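Local atomic coordinates of AB hydrolase-1 domain-containing protein (Streptococcus mutans, PDB entry 4L9A), a protein that probably hydrolyses carboxylic esters, as a carboxylesterase of the alpha/beta hydrolase fold. Residues I62-P67 / S188-Q193; D156-L161 / E244-E249; I262-H267 / W272-S277. All coordinates share one frame; numbering follows the deposited sequence.

None of the three contacts lies in the deep core: interactions 1 and 3 are surface contacts and interaction 2 is partly buried. Interactions 1 and 2 both join the helical insertion between strands 134-141 and 235-239 to the body of the fold, each through one pair of polar side chains, with centres 30 Å apart. Interaction 3 is local instead, linking the end of strand 260-263 to the helices that follow it, chiefly by van der Waals contact. It touches both others: Lys65 NZ of interaction 1 lies 2.9 Å from Thr275 OG1, probably a hydrogen bond, and Glu244 CB of interaction 2 packs 3.7 Å from Leu263 CD1.

Interaction 1 (I62-P67 / S188-Q193); sequences IIDKLP and SQQFKQ
In this alpha/beta hydrolase fold, Asp64 of the central domain meets Gln190 of the helical insertion that follows strand 134-141, a place where many members of the fold carry a lid. Asp64 stands in the type I turn from Ile63 to Leu66. Gln190 lies in the first turn of helix 188-206, and its backbone N is hydrogen-bonded by Ser187 OG. The backbones remain well apart, with 11.0 Å between Asp64 CA and Gln190 CA, so two polar side chains reaching from opposite directions must span the gap.

Gln190 suits this place because its long chain carries a neutral amide that can donate to a carboxylate. Its CG is anti to the carbonyl carbon (chi1 -66°) and the chain runs extended from there, which carries the amide out from the helix towards Asp64. The shorter aspartate also starts out toward its partner and meets the amide from the opposite side.

The flat groups meet almost in one plane, the carboxylate and the amide being 14° apart, and OD2 lies close to the amide plane. Because only this single bond crosses between the two segments, which bury just 66 Å² against each other, the link is a slender surface bridge. The hydrophobic neighbours in 62-67 turn inwards instead: Ile63 packs on Phe46 and Thr74, and Leu66 on Phe44, Phe46 and Ile72, all in strands of the central sheet. Gln190 OE1, an acceptor like the carboxylate oxygen, stands off at 3.5 Å from Asp64 OD2. The amide nitrogen takes the near position: Gln190 NE2 donates to the syn lone pair of Asp64 OD2 over 2.9 Å, with an N-H...O angle of 161°.

Interaction 2 (D156-L161 / E244-E249); sequences DLYPQL and EKEYLE
Tyr158 and Glu246 make the tight part of this contact, where the phenol oxygen reaches the buried stem of the glutamate. Tyr158 OH lies 3.1 Å from Glu246 CB. Tyr158 OH also donates to Glu246 OE1 over a very short 2.5 Å, a length to be taken with caution because OE1 lies too close to another atom of the model; as modelled, OE1 lies at the ring edge, near its plane. Glu246 OE2 makes a salt bridge to Arg243 and a hydrogen bond to Thr145, so a buried acid is paired with polar groups. With CG anti to the backbone N (chi1 166°) and an extended chain, Glu246 directs its carboxylate towards the tyrosine.

Tyr158 holds the N-cap position of helix 159-167, in the helical insertion of the alpha/beta hydrolase fold; Glu246 belongs to the short helix 244-248 on the crossover between strands 235-239 and 260-263. A long, rigid ring suits the gap between them, and Phe242 meets it edge-to-face.

A water, in the plane of the ring, donates to Tyr158 OH at 2.8 Å and accepts from Glu246 N, also at 2.8 Å, a backbone N-H in the first turn of its helix. On the exposed, looser side, Lys245 NZ forms a salt bridge one helical turn along with Glu249 OE2 (2.7 Å), approaching from above the carboxylate plane.

Interaction 3 (I262-H267 / W272-S277); sequences ILCGQH and WSETNS
His267 and Ser273 both place their first side-chain branch between the backbone N and the carbonyl carbon (chi1 54° and 59°), and these torsions bring the imidazole and the hydroxyl together. Ser273 OG approaches the ring obliquely, 3.1 Å from His267 CE1 and likewise 3.1 Å from His267 NE2; it also makes a weak hydrogen bond to Tyr269 O. The ring has a clearer partner at its other nitrogen, since His267 ND1 is hydrogen-bonded to Tyr269 N; a small serine leaves room for the ring beside it.

Glu274 bends at its second torsion, laying its aliphatic part along the loop: CG rests 3.9 Å from Cys264 SG, and Glu274 OE2 comes 3.8 Å from Gly265 CA. Glycine suits that point because its backbone angles would press a beta carbon against the preceding carbonyl oxygen. A looser touch joins Ile262 CG2 to Ser277 OG.

The loop after the last strand is where alpha/beta hydrolases usually carry their catalytic histidine. Here that loop leaves strand 260-263, hydrogen-bonded to strand 235-239, and faces the joint at Glu274 between helices 270-273 and 275-287, with helix 171-185 packing on His267 and Ser273.

Interaction 1 (I62-P67 / S188-Q193)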
loop_
_atom_site.group_PDB
_atom_site.type_symbol
_atom_site.label_atom_id
_atom_site.label_comp_id
_atom_site.label_asym_id
_atom_site.label_seq_id
_atom_site.Cartn_x
_atom_site.Cartn_y
_atom_site.Cartn_z
ATOM N N ILE A 62 -11.932 2.781 -0.500
ATOM C CA ILE A 62 -11.911 2.495 0.938
ATOM C C ILE A 62 -12.100 3.786 1.753
ATOM O O ILE A 62 -12.928 3.856 2.675
ATOM C CB ILE A 62 -10.618 1.772 1.363
ATOM C CG1 ILE A 62 -10.567 0.368 0.727
ATOM C CG2 ILE A 62 -10.564 1.669 2.886
ATOM C CD1 ILE A 62 -9.251 -0.390 0.960
ATOM N N ILE A 63 -11.332 4.808 1.393
ATOM C CA ILE A 63 -11.393 6.106 2.074
ATOM C C ILE A 63 -12.814 6.644 2.114
ATOM O O ILE A 63 -13.319 6.993 3.181
ATOM C CB ILE A 63 -10.415 7.121 1.430
ATOM C CG1 ILE A 63 -8.977 6.681 1.714
ATOM C CG2 ILE A 63 -10.626 8.540 2.002
ATOM C CD1 ILE A 63 -7.940 7.261 0.765
ATOM N N ASP A 64 -13.471 6.688 0.961
ATOM C CA ASP A 64 -14.834 7.206 0.901
ATOM C C ASP A 64 -15.800 6.480 1.826
ATOM O O ASP A 64 -16.817 7.045 2.216
ATOM C CB ASP A 64 -15.378 7.155 -0.523
ATOM C CG ASP A 64 -14.681 8.133 -1.442
ATOM O OD1 ASP A 64 -13.968 9.020 -0.923
ATOM O OD2 ASP A 64 -14.840 8.008 -2.675
ATOM N N LYS A 65 -15.492 5.232 2.173
ATOM C CA LYS A 65 -16.413 4.438 2.988
ATOM C C LYS A 65 -16.151 4.492 4.502
ATOM O O LYS A 65 -16.951 3.990 5.290
ATOM C CB LYS A 65 -16.427 2.984 2.511
ATOM C CG LYS A 65 -16.966 2.772 1.103
ATOM C CD LYS A 65 -17.085 1.273 0.803
ATOM C CE LYS A 65 -17.565 1.009 -0.612
ATOM N NZ LYS A 65 -16.637 1.585 -1.617
ATOM N N LEU A 66 -15.033 5.081 4.916
ATOM C CA LEU A 66 -14.734 5.173 6.342
ATOM C C LEU A 66 -15.545 6.310 6.976
ATOM O O LEU A 66 -15.821 7.313 6.320
ATOM C CB LEU A 66 -13.229 5.366 6.574
ATOM C CG LEU A 66 -12.319 4.169 6.261
ATOM C CD1 LEU A 66 -10.842 4.560 6.236
ATOM C CD2 LEU A 66 -12.559 3.039 7.258
ATOM N N PRO A 67 -15.942 6.147 8.251
ATOM C CA PRO A 67 -16.703 7.178 8.969
ATOM C C PRO A 67 -15.880 8.453 9.076
ATOM O O PRO A 67 -14.667 8.373 9.275
ATOM C CB PRO A 67 -16.886 6.578 10.367
ATOM C CG PRO A 67 -16.601 5.126 10.224
ATOM C CD PRO A 67 -15.601 5.009 9.117
ATOM N N SER A 188 -16.575 7.390 -13.091
ATOM C CA SER A 188 -15.857 8.045 -14.170
ATOM C C SER A 188 -14.966 9.154 -13.603
ATOM O O SER A 188 -13.842 9.365 -14.068
ATOM C CB SER A 188 -16.839 8.611 -15.197
ATOM O OG SER A 188 -17.855 9.360 -14.553
ATOM N N GLN A 189 -15.457 9.837 -12.574
ATOM C CA GLN A 189 -14.708 10.945 -11.987
ATOM C C GLN A 189 -13.457 10.486 -11.254
ATOM O O GLN A 189 -12.391 11.084 -11.399
ATOM C CB GLN A 189 -15.586 11.759 -11.040
ATOM C CG GLN A 189 -14.838 12.907 -10.346
ATOM C CD GLN A 189 -15.785 13.964 -9.806
ATOM O OE1 GLN A 189 -16.985 13.942 -10.085
ATOM N NE2 GLN A 189 -15.247 14.908 -9.040
ATOM N N GLN A 190 -13.589 9.440 -10.443
ATOM C CA GLN A 190 -12.456 8.941 -9.676
ATOM C C GLN A 190 -11.501 8.168 -10.572
ATOM O O GLN A 190 -10.298 8.121 -10.326
ATOM C CB GLN A 190 -12.928 8.143 -8.452
ATOM C CG GLN A 190 -13.666 9.057 -7.457
ATOM C CD GLN A 190 -13.993 8.418 -6.122
ATOM O OE1 GLN A 190 -14.509 7.292 -6.057
ATOM N NE2 GLN A 190 -13.705 9.149 -5.032
ATOM N N PHE A 191 -12.041 7.597 -11.637
ATOM C CA PHE A 191 -11.216 7.029 -12.694
ATOM C C PHE A 191 -10.310 8.093 -13.324
ATOM O O PHE A 191 -9.093 7.944 -13.343
ATOM C CB PHE A 191 -12.112 6.403 -13.751
ATOM C CG PHE A 191 -11.382 5.938 -14.982
ATOM C CD1 PHE A 191 -11.446 6.671 -16.155
ATOM C CD2 PHE A 191 -10.662 4.754 -14.978
ATOM C CE1 PHE A 191 -10.789 6.240 -17.300
ATOM C CE2 PHE A 191 -10.005 4.318 -16.117
ATOM C CZ PHE A 191 -10.071 5.058 -17.279
ATOM N N LYS A 192 -10.899 9.167 -13.844
ATOM C CA LYS A 192 -10.089 10.202 -14.483
ATOM C C LYS A 192 -9.085 10.809 -13.501
ATOM O O LYS A 192 -7.953 11.116 -13.868
ATOM C CB LYS A 192 -10.962 11.278 -15.137
ATOM C CG LYS A 192 -11.552 10.860 -16.481
ATOM C CD LYS A 192 -12.304 12.012 -17.157
ATOM C CE LYS A 192 -13.037 11.564 -18.420
ATOM N NZ LYS A 192 -12.118 11.328 -19.562
ATOM N N GLN A 193 -9.492 10.966 -12.246
ATOM C CA GLN A 193 -8.603 11.537 -11.243
ATOM C C GLN A 193 -7.437 10.564 -10.999
ATOM O O GLN A 193 -6.272 10.951 -11.041
ATOM C CB GLN A 193 -9.370 11.859 -9.951
ATOM C CG GLN A 193 -8.614 12.776 -8.981
ATOM C CD GLN A 193 -8.323 14.163 -9.573
ATOM O OE1 GLN A 193 -9.174 14.757 -10.233
ATOM N NE2 GLN A 193 -7.113 14.673 -9.337
#

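Interaction 2 (D156-L161 / E244-E249)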
loop_
_atom_site.group_PDB
_atom_site.type_symbol
_atom_site.label_atom_id
_atom_site.label_comp_id
_atom_site.label_asym_id
_atom_site.label_seq_id
_atom_site.Cartn_x
_atom_site.Cartn_y
_atom_site.Cartn_z
ATOM N N ASP A 156 6.588 -17.918 -12.307
ATOM C CA ASP A 156 6.259 -19.334 -12.488
ATOM C C ASP A 156 5.929 -20.029 -11.164
ATOM O O ASP A 156 5.329 -21.104 -11.164
ATOM C CB ASP A 156 7.355 -20.107 -13.246
ATOM C CG ASP A 156 7.406 -19.768 -14.720
ATOM O OD1 ASP A 156 7.024 -18.638 -15.066
ATOM O OD2 ASP A 156 7.831 -20.628 -15.527
ATOM N N LEU A 157 6.325 -19.422 -10.046
ATOM C CA LEU A 157 5.944 -19.931 -8.729
ATOM C C LEU A 157 4.451 -20.238 -8.741
ATOM O O LEU A 157 4.018 -21.332 -8.369
ATOM C CB LEU A 157 6.234 -18.895 -7.643
ATOM C CG LEU A 157 6.461 -19.357 -6.200
ATOM C CD1 LEU A 157 6.397 -18.158 -5.260
ATOM C CD2 LEU A 157 5.469 -20.429 -5.761
ATOM N N TYR A 158 3.674 -19.245 -9.161
ATOM C CA TYR A 158 2.252 -19.402 -9.401
ATOM C C TYR A 158 2.045 -19.426 -10.899
ATOM O O TYR A 158 2.305 -18.435 -11.572
ATOM C CB TYR A 158 1.479 -18.225 -8.809
ATOM C CG TYR A 158 1.366 -18.244 -7.307
ATOM C CD1 TYR A 158 0.592 -19.203 -6.661
ATOM C CD2 TYR A 158 2.017 -17.296 -6.532
ATOM C CE1 TYR A 158 0.478 -19.218 -5.283
ATOM C CE2 TYR A 158 1.910 -17.304 -5.155
ATOM C CZ TYR A 158 1.141 -18.263 -4.535
ATOM O OH TYR A 158 1.035 -18.267 -3.170
ATOM N N PRO A 159 1.598 -20.573 -11.443
ATOM C CA PRO A 159 1.408 -20.571 -12.894
ATOM C C PRO A 159 0.384 -19.513 -13.322
ATOM O O PRO A 159 0.510 -18.962 -14.412
ATOM C CB PRO A 159 0.922 -22.005 -13.198
ATOM C CG PRO A 159 0.433 -22.543 -11.876
ATOM C CD PRO A 159 1.269 -21.869 -10.825
ATOM N N GLN A 160 -0.592 -19.200 -12.474
ATOM C CA GLN A 160 -1.598 -18.217 -12.869
ATOM C C GLN A 160 -1.033 -16.796 -13.021
ATOM O O GLN A 160 -1.446 -16.054 -13.907
ATOM C CB GLN A 160 -2.868 -18.263 -11.992
ATOM C CG GLN A 160 -2.675 -18.412 -10.480
ATOM C CD GLN A 160 -2.112 -19.768 -10.066
ATOM O OE1 GLN A 160 -0.902 -19.946 -10.032
ATOM N NE2 GLN A 160 -2.983 -20.718 -9.743
ATOM N N LEU A 161 -0.067 -16.429 -12.189
ATOM C CA LEU A 161 0.571 -15.127 -12.331
ATOM C C LEU A 161 1.480 -15.105 -13.554
ATOM O O LEU A 161 1.564 -14.095 -14.263
ATOM C CB LEU A 161 1.349 -14.761 -11.069
ATOM C CG LEU A 161 0.497 -14.584 -9.819
ATOM C CD1 LEU A 161 1.383 -14.346 -8.607
ATOM C CD2 LEU A 161 -0.503 -13.429 -10.004
ATOM N N GLU A 244 -3.594 -18.763 -0.817
ATOM C CA GLU A 244 -3.948 -19.026 0.580
ATOM C C GLU A 244 -2.788 -19.549 1.446
ATOM O O GLU A 244 -2.524 -19.016 2.529
ATOM C CB GLU A 244 -5.145 -19.977 0.663
ATOM C CG GLU A 244 -5.556 -20.329 2.095
ATOM C CD GLU A 244 -6.534 -21.494 2.152
ATOM O OE1 GLU A 244 -6.509 -22.339 1.239
ATOM O OE2 GLU A 244 -7.334 -21.558 3.101
ATOM N N LYS A 245 -2.101 -20.587 0.977
ATOM C CA LYS A 245 -1.030 -21.199 1.768
ATOM C C LYS A 245 0.121 -20.226 2.052
ATOM O O LYS A 245 0.616 -20.130 3.179
ATOM C CB LYS A 245 -0.493 -22.454 1.080
ATOM C CG LYS A 245 0.545 -23.186 1.907
ATOM C CD LYS A 245 1.031 -24.449 1.217
ATOM C CE LYS A 245 2.112 -25.123 2.048
ATOM N NZ LYS A 245 1.654 -25.355 3.451
ATOM N N GLU A 246 0.545 -19.522 1.011
ATOM C CA GLU A 246 1.580 -18.500 1.122
ATOM C C GLU A 246 1.276 -17.535 2.277
ATOM O O GLU A 246 2.109 -17.322 3.155
ATOM C CB GLU A 246 1.688 -17.742 -0.209
ATOM C CG GLU A 246 2.482 -16.419 -0.140
ATOM C CD GLU A 246 2.317 -15.571 -1.400
ATOM O OE1 GLU A 246 1.639 -16.029 -2.344
ATOM O OE2 GLU A 246 2.854 -14.442 -1.444
ATOM N N TYR A 247 0.068 -16.983 2.283
ATOM C CA TYR A 247 -0.340 -16.046 3.326
ATOM C C TYR A 247 -0.505 -16.686 4.711
ATOM O O TYR A 247 -0.089 -16.110 5.711
ATOM C CB TYR A 247 -1.575 -15.249 2.898
ATOM C CG TYR A 247 -1.197 -14.137 1.945
ATOM C CD1 TYR A 247 -0.350 -13.104 2.358
ATOM C CD2 TYR A 247 -1.650 -14.126 0.639
ATOM C CE1 TYR A 247 0.014 -12.097 1.509
ATOM C CE2 TYR A 247 -1.286 -13.113 -0.227
ATOM C CZ TYR A 247 -0.456 -12.103 0.217
ATOM O OH TYR A 247 -0.090 -11.100 -0.636
ATOM N N LEU A 248 -1.064 -17.894 4.760
ATOM C CA LEU A 248 -1.146 -18.632 6.019
ATOM C C LEU A 248 0.227 -18.817 6.669
ATOM O O LEU A 248 0.348 -18.773 7.891
ATOM C CB LEU A 248 -1.808 -19.999 5.805
ATOM C CG LEU A 248 -3.324 -20.006 5.600
ATOM C CD1 LEU A 248 -3.838 -21.449 5.540
ATOM C CD2 LEU A 248 -4.013 -19.232 6.727
ATOM N N GLU A 249 1.258 -19.019 5.853
ATOM C CA GLU A 249 2.615 -19.229 6.361
ATOM C C GLU A 249 3.422 -17.935 6.444
ATOM O O GLU A 249 4.621 -17.966 6.737
ATOM C CB GLU A 249 3.386 -20.167 5.438
ATOM C CG GLU A 249 2.878 -21.587 5.386
ATOM C CD GLU A 249 3.622 -22.391 4.337
ATOM O OE1 GLU A 249 4.320 -21.764 3.501
ATOM O OE2 GLU A 249 3.507 -23.638 4.348
HETATM O O HOH W 1 0.005 -20.306 -1.576
#

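Interaction 3 (I262-H267 / W272-S277)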
loop_
_atom_site.group_PDB
_atom_site.type_symbol
_atom_site.label_atom_id
_atom_site.label_comp_id
_atom_site.label_asym_id
_atom_site.label_seq_id
_atom_site.Cartn_x
_atom_site.Cartn_y
_atom_site.Cartn_z
ATOM N N ILE A 262 -8.865 -13.486 4.447
ATOM C CA ILE A 262 -10.073 -13.462 3.626
ATOM C C ILE A 262 -9.709 -13.742 2.168
ATOM O O ILE A 262 -8.945 -12.994 1.561
ATOM C CB ILE A 262 -10.787 -12.085 3.718
ATOM C CG1 ILE A 262 -11.094 -11.738 5.179
ATOM C CG2 ILE A 262 -12.073 -12.080 2.886
ATOM C CD1 ILE A 262 -11.780 -12.882 5.951
ATOM N N LEU A 263 -10.239 -14.826 1.608
ATOM C CA LEU A 263 -9.974 -15.154 0.206
ATOM C C LEU A 263 -11.092 -14.585 -0.672
ATOM O O LEU A 263 -12.263 -14.876 -0.443
ATOM C CB LEU A 263 -9.842 -16.675 -0.003
ATOM C CG LEU A 263 -8.780 -17.438 0.803
ATOM C CD1 LEU A 263 -8.703 -18.940 0.396
ATOM C CD2 LEU A 263 -7.433 -16.766 0.646
ATOM N N CYS A 264 -10.726 -13.766 -1.660
ATOM C CA CYS A 264 -11.701 -13.119 -2.537
ATOM C C CYS A 264 -10.982 -12.504 -3.742
ATOM O O CYS A 264 -9.749 -12.418 -3.758
ATOM C CB CYS A 264 -12.435 -12.008 -1.773
ATOM S SG CYS A 264 -11.323 -10.660 -1.246
ATOM N N GLY A 265 -11.753 -12.065 -4.731
ATOM C CA GLY A 265 -11.213 -11.328 -5.861
ATOM C C GLY A 265 -10.708 -12.157 -7.026
ATOM O O GLY A 265 -10.437 -13.346 -6.890
ATOM N N GLN A 266 -10.576 -11.507 -8.179
ATOM C CA GLN A 266 -10.092 -12.159 -9.388
ATOM C C GLN A 266 -8.812 -11.513 -9.900
ATOM O O GLN A 266 -8.293 -11.892 -10.946
ATOM C CB GLN A 266 -11.156 -12.110 -10.484
ATOM C CG GLN A 266 -12.467 -11.499 -10.044
ATOM C CD GLN A 266 -13.383 -12.517 -9.410
ATOM O OE1 GLN A 266 -12.993 -13.664 -9.193
ATOM N NE2 GLN A 266 -14.608 -12.106 -9.108
ATOM N N HIS A 267 -8.310 -10.532 -9.161
ATOM C CA HIS A 267 -7.098 -9.830 -9.556
ATOM C C HIS A 267 -6.343 -9.278 -8.348
ATOM O O HIS A 267 -6.775 -9.428 -7.208
ATOM C CB HIS A 267 -7.424 -8.706 -10.539
ATOM C CG HIS A 267 -8.471 -7.759 -10.043
ATOM N ND1 HIS A 267 -8.182 -6.706 -9.205
ATOM C CD2 HIS A 267 -9.806 -7.713 -10.259
ATOM C CE1 HIS A 267 -9.293 -6.049 -8.929
ATOM N NE2 HIS A 267 -10.293 -6.640 -9.555
ATOM N N TRP A 272 -9.341 -1.919 -4.932
ATOM C CA TRP A 272 -10.262 -1.305 -5.883
ATOM C C TRP A 272 -11.630 -1.978 -5.920
ATOM O O TRP A 272 -12.659 -1.302 -6.002
ATOM C CB TRP A 272 -9.688 -1.372 -7.294
ATOM C CG TRP A 272 -8.488 -0.509 -7.514
ATOM C CD1 TRP A 272 -7.905 0.348 -6.618
ATOM C CD2 TRP A 272 -7.718 -0.421 -8.719
ATOM N NE1 TRP A 272 -6.815 0.958 -7.195
ATOM C CE2 TRP A 272 -6.679 0.505 -8.482
ATOM C CE3 TRP A 272 -7.807 -1.042 -9.976
ATOM C CZ2 TRP A 272 -5.740 0.842 -9.465
ATOM C CZ3 TRP A 272 -6.877 -0.703 -10.950
ATOM C CH2 TRP A 272 -5.849 0.224 -10.682
ATOM N N SER A 273 -11.633 -3.311 -5.892
ATOM C CA SER A 273 -12.823 -4.089 -6.249
ATOM C C SER A 273 -13.555 -4.767 -5.079
ATOM O O SER A 273 -14.710 -5.188 -5.220
ATOM C CB SER A 273 -12.438 -5.171 -7.270
ATOM O OG SER A 273 -11.448 -6.034 -6.724
ATOM N N GLU A 274 -12.895 -4.907 -3.935
ATOM C CA GLU A 274 -13.494 -5.693 -2.854
ATOM C C GLU A 274 -13.762 -4.875 -1.591
ATOM O O GLU A 274 -13.688 -5.404 -0.477
ATOM C CB GLU A 274 -12.617 -6.914 -2.545
ATOM C CG GLU A 274 -12.393 -7.844 -3.741
ATOM C CD GLU A 274 -13.687 -8.411 -4.298
ATOM O OE1 GLU A 274 -14.625 -8.657 -3.511
ATOM O OE2 GLU A 274 -13.770 -8.603 -5.531
ATOM N N THR A 275 -14.110 -3.599 -1.762
ATOM C CA THR A 275 -14.149 -2.672 -0.626
ATOM C C THR A 275 -15.362 -2.856 0.289
ATOM O O THR A 275 -15.321 -2.493 1.463
ATOM C CB THR A 275 -13.984 -1.185 -1.068
ATOM O OG1 THR A 275 -15.070 -0.802 -1.921
ATOM C CG2 THR A 275 -12.697 -1.012 -1.812
ATOM N N ASN A 276 -16.438 -3.430 -0.236
ATOM C CA ASN A 276 -17.580 -3.761 0.608
ATOM C C ASN A 276 -17.188 -4.799 1.645
ATOM O O ASN A 276 -17.515 -4.670 2.828
ATOM C CB ASN A 276 -18.765 -4.261 -0.223
ATOM C CG ASN A 276 -19.484 -3.132 -0.943
ATOM O OD1 ASN A 276 -19.589 -2.016 -0.426
ATOM N ND2 ASN A 276 -19.978 -3.415 -2.143
ATOM N N SER A 277 -16.480 -5.830 1.193
ATOM C CA SER A 277 -15.982 -6.864 2.081
ATOM C C SER A 277 -14.925 -6.318 3.033
ATOM O O SER A 277 -14.936 -6.623 4.231
ATOM C CB SER A 277 -15.411 -8.030 1.274
ATOM O OG SER A 277 -14.883 -9.024 2.131
#